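Local coordinates for LPXTG-motif cell wall anchor domain protein (Mobiluncus mulieris, PDB 5U5O), which probably acts as a giant cell-wall-anchored adhesin, of which this piece holds two Ig-like domains containing intramolecular cross-links, at residues A188-F196 with D207-E215. Numbering follows the deposited sequence.
Sequences ARPEASYKF and DEFTLKEGE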
loop_
_atom_site.group_PDB
_atom_site.type_symbol
_atom_site.label_atom_id
_atom_site.label_comp_id
_atom_site.label_asym_id
_atom_site.label_seq_id
_atom_site.Cartn_x
_atom_site.Cartn_y
_atom_site.Cartn_z
ATOM N N ALA A 188 0.746 -0.550 46.774
ATOM C CA ALA A 188 1.468 -1.825 46.731
ATOM C C ALA A 188 2.158 -1.951 45.375
ATOM O O ALA A 188 1.591 -1.614 44.332
ATOM C CB ALA A 188 0.520 -2.991 46.939
ATOM N N ARG A 189 3.386 -2.444 45.395
ATOM C CA ARG A 189 4.171 -2.586 44.175
ATOM C C ARG A 189 3.423 -3.259 43.007
ATOM O O ARG A 189 3.451 -2.723 41.910
ATOM C CB ARG A 189 5.503 -3.295 44.482
ATOM C CG ARG A 189 6.443 -3.405 43.300
ATOM C CD ARG A 189 7.770 -4.012 43.705
ATOM N NE ARG A 189 8.608 -4.113 42.524
ATOM C CZ ARG A 189 9.931 -4.313 42.537
ATOM N NH1 ARG A 189 10.624 -4.441 43.682
ATOM N NH2 ARG A 189 10.571 -4.367 41.380
ATOM N N PRO A 190 2.734 -4.407 43.235
ATOM C CA PRO A 190 2.075 -5.077 42.100
ATOM C C PRO A 190 0.807 -4.359 41.625
ATOM O O PRO A 190 0.249 -4.726 40.595
ATOM C CB PRO A 190 1.700 -6.464 42.629
ATOM C CG PRO A 190 2.344 -6.587 43.955
ATOM C CD PRO A 190 2.744 -5.238 44.456
ATOM N N GLU A 191 0.361 -3.350 42.369
ATOM C CA GLU A 191 -0.797 -2.544 41.967
ATOM C C GLU A 191 -0.417 -1.231 41.310
ATOM O O GLU A 191 -1.283 -0.543 40.760
ATOM C CB GLU A 191 -1.695 -2.282 43.175
ATOM C CG GLU A 191 -2.351 -3.536 43.729
ATOM C CD GLU A 191 -3.178 -4.285 42.698
ATOM O OE1 GLU A 191 -3.796 -3.635 41.815
ATOM O OE2 GLU A 191 -3.213 -5.531 42.763
ATOM N N ALA A 192 0.861 -0.890 41.290
ATOM C CA ALA A 192 1.282 0.337 40.653
ATOM C C ALA A 192 0.922 0.259 39.168
ATOM O O ALA A 192 1.077 -0.785 38.531
ATOM C CB ALA A 192 2.777 0.552 40.824
ATOM N N SER A 193 0.420 1.376 38.647
ATOM C CA SER A 193 -0.071 1.462 37.289
ATOM C C SER A 193 0.608 2.603 36.556
ATOM O O SER A 193 0.548 3.739 37.005
ATOM C CB SER A 193 -1.568 1.705 37.344
ATOM O OG SER A 193 -2.124 1.948 36.075
ATOM N N TYR A 194 1.301 2.281 35.470
ATOM C CA TYR A 194 2.159 3.222 34.778
ATOM C C TYR A 194 1.514 3.612 33.451
ATOM O O TYR A 194 1.228 2.755 32.615
ATOM C CB TYR A 194 3.546 2.591 34.580
ATOM C CG TYR A 194 4.205 2.131 35.901
ATOM C CD1 TYR A 194 4.810 3.058 36.744
ATOM C CD2 TYR A 194 4.084 0.820 36.339
ATOM C CE1 TYR A 194 5.394 2.660 37.944
ATOM C CE2 TYR A 194 4.704 0.405 37.546
ATOM C CZ TYR A 194 5.291 1.360 38.345
ATOM O OH TYR A 194 5.912 1.028 39.563
ATOM N N LYS A 195 1.312 4.910 33.289
ATOM C CA LYS A 195 0.542 5.422 32.157
ATOM C C LYS A 195 1.446 5.804 31.008
ATOM O O LYS A 195 2.423 6.535 31.199
ATOM C CB LYS A 195 -0.262 6.636 32.569
ATOM C CG LYS A 195 -1.104 7.205 31.449
ATOM C CD LYS A 195 -1.782 8.488 31.881
ATOM C CE LYS A 195 -2.410 9.226 30.709
ATOM N NZ LYS A 195 -3.200 10.396 31.185
ATOM N N PHE A 196 1.083 5.343 29.810
ATOM C CA PHE A 196 1.832 5.601 28.607
ATOM C C PHE A 196 0.932 6.131 27.502
ATOM O O PHE A 196 -0.269 5.815 27.428
ATOM C CB PHE A 196 2.503 4.339 28.090
ATOM C CG PHE A 196 3.672 3.921 28.928
ATOM C CD1 PHE A 196 4.939 4.411 28.664
ATOM C CD2 PHE A 196 3.495 3.056 29.992
ATOM C CE1 PHE A 196 6.024 4.032 29.448
ATOM C CE2 PHE A 196 4.573 2.686 30.794
ATOM C CZ PHE A 196 5.837 3.164 30.494
ATOM N N ASP A 207 -2.356 6.217 21.127
ATOM C CA ASP A 207 -2.833 5.130 21.956
ATOM C C ASP A 207 -2.419 5.399 23.390
ATOM O O ASP A 207 -1.217 5.473 23.679
ATOM C CB ASP A 207 -2.245 3.808 21.461
ATOM C CG ASP A 207 -2.857 3.375 20.132
ATOM O OD1 ASP A 207 -4.012 2.935 20.121
ATOM O OD2 ASP A 207 -2.181 3.478 19.100
ATOM N N GLU A 208 -3.381 5.485 24.292
ATOM C CA GLU A 208 -3.176 5.758 25.723
ATOM C C GLU A 208 -3.539 4.497 26.461
ATOM O O GLU A 208 -4.635 3.939 26.204
ATOM C CB GLU A 208 -4.224 6.770 26.170
ATOM C CG GLU A 208 -3.947 8.229 25.965
ATOM C CD GLU A 208 -4.924 9.028 26.806
ATOM O OE1 GLU A 208 -6.152 8.915 26.574
ATOM O OE2 GLU A 208 -4.477 9.713 27.743
ATOM N N PHE A 209 -2.704 4.081 27.423
ATOM C CA PHE A 209 -2.982 2.864 28.148
ATOM C C PHE A 209 -2.082 2.831 29.380
ATOM O O PHE A 209 -1.149 3.635 29.498
ATOM C CB PHE A 209 -2.719 1.630 27.284
ATOM C CG PHE A 209 -1.341 1.610 26.691
ATOM C CD1 PHE A 209 -1.070 2.236 25.479
ATOM C CD2 PHE A 209 -0.269 1.015 27.384
ATOM C CE1 PHE A 209 0.227 2.258 24.958
ATOM C CE2 PHE A 209 1.017 1.039 26.854
ATOM C CZ PHE A 209 1.275 1.658 25.649
ATOM N N THR A 210 -2.388 1.896 30.264
ATOM C CA THR A 210 -1.580 1.660 31.450
ATOM C C THR A 210 -0.980 0.277 31.435
ATOM O O THR A 210 -1.552 -0.682 30.933
ATOM C CB THR A 210 -2.412 1.793 32.731
ATOM O OG1 THR A 210 -3.332 0.701 32.815
ATOM C CG2 THR A 210 -3.166 3.113 32.748
ATOM N N LEU A 211 0.205 0.177 32.059
ATOM C CA LEU A 211 0.876 -1.088 32.303
ATOM C C LEU A 211 1.234 -1.196 33.768
ATOM O O LEU A 211 1.807 -0.268 34.346
ATOM C CB LEU A 211 2.180 -1.180 31.506
ATOM C CG LEU A 211 2.041 -1.126 29.986
ATOM C CD1 LEU A 211 3.432 -1.087 29.368
ATOM C CD2 LEU A 211 1.269 -2.320 29.455
ATOM N N LYS A 212 0.878 -2.318 34.367
ATOM C CA LYS A 212 1.510 -2.700 35.634
ATOM C C LYS A 212 2.909 -3.272 35.363
ATOM O O LYS A 212 3.299 -3.588 34.240
ATOM C CB LYS A 212 0.649 -3.692 36.422
ATOM C CG LYS A 212 -0.720 -3.114 36.759
ATOM C CD LYS A 212 -1.538 -3.960 37.711
ATOM C CE LYS A 212 -2.778 -3.202 38.155
ATOM N NZ LYS A 212 -3.611 -2.746 37.010
ATOM N N GLU A 213 3.709 -3.384 36.416
ATOM C CA GLU A 213 5.034 -3.962 36.302
ATOM C C GLU A 213 4.929 -5.334 35.658
ATOM O O GLU A 213 4.123 -6.161 36.086
ATOM C CB GLU A 213 5.677 -4.053 37.683
ATOM C CG GLU A 213 7.058 -4.677 37.689
ATOM C CD GLU A 213 7.718 -4.684 39.061
ATOM O OE1 GLU A 213 7.175 -4.109 40.023
ATOM O OE2 GLU A 213 8.832 -5.244 39.164
ATOM N N GLY A 214 5.737 -5.556 34.620
ATOM C CA GLY A 214 5.768 -6.832 33.917
ATOM C C GLY A 214 4.762 -7.012 32.789
ATOM O O GLY A 214 4.838 -7.991 32.039
ATOM N N GLU A 215 3.816 -6.086 32.663
ATOM C CA GLU A 215 2.827 -6.132 31.593
ATOM C C GLU A 215 3.365 -5.562 30.289
ATOM O O GLU A 215 4.328 -4.798 30.275
ATOM C CB GLU A 215 1.544 -5.393 32.011
ATOM C CG GLU A 215 0.825 -6.065 33.167
ATOM C CD GLU A 215 -0.540 -5.471 33.473
ATOM O OE1 GLU A 215 -0.789 -4.275 33.179
ATOM O OE2 GLU A 215 -1.364 -6.202 34.061
HETATM O O HOH W 1 5.601 -1.581 40.398
HETATM O O HOH W 2 2.675 -2.965 39.090
#
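Phe-196 and Phe-209 trade two backbone hydrogen bonds, and Tyr-194 and Leu-211 another two, holding together this part of the antiparallel hairpin of strands 193-200 and 205-212. Their local axes run at 149° to each other. Phe-196 N lies 2.8 Å from Phe-209 O. Beyond the paired strands, 188-196 folds into a 3-10 turn at 189-191, while 207-215 swings into a type II turn from Lys-212 to Glu-215; two waters fill in between. One lies among Arg-189 O, Ala-192 O and Glu-213 N, its oxygen accepting from Glu-213 N at 2.9 Å; the other lies among Arg-189 O, Glu-213 OE1 and Tyr-194 OH, at the edge of the tyrosine ring.

The carboxylate of Glu-213 takes Arg-189 side-on. Arg-189 NE gives a nearly straight bond to the syn lone pair of OE1 of Glu-213 (2.9 Å), and NH2 of Arg-189 reaches OE2 of Glu-213 at 3.0 Å, more bent. Both chains are extended, with CG anti to the backbone N (chi1 -176° in Arg-189), which lets the two flat groups meet nearly coplanar, 25° apart. On the face with Tyr-194 and Leu-211, CB of Phe-196 sits over the Phe-209 ring in a CH-pi contact, 4.2 Å from its centroid, and Leu-211 CD1 touches the Phe-196 ring obliquely. Leu-173 and Ile-230 also pack on Phe-196, tying this face to strands 150-178 and 226-232. Lys-195, on the face with Thr-210, runs alongside Glu-208 in a long salt bridge.

Strand 205-212 is the edge strand, within this chain, of an antiparallel sheet of the DUF5979 domain. Direct bonds zip the hairpin, whereas past them one water links the backbones and the two Arg-189 bonds, with the other water at OE1, hold the rotation of the Glu-213 carboxylate; the ion pair probably favours its charged form.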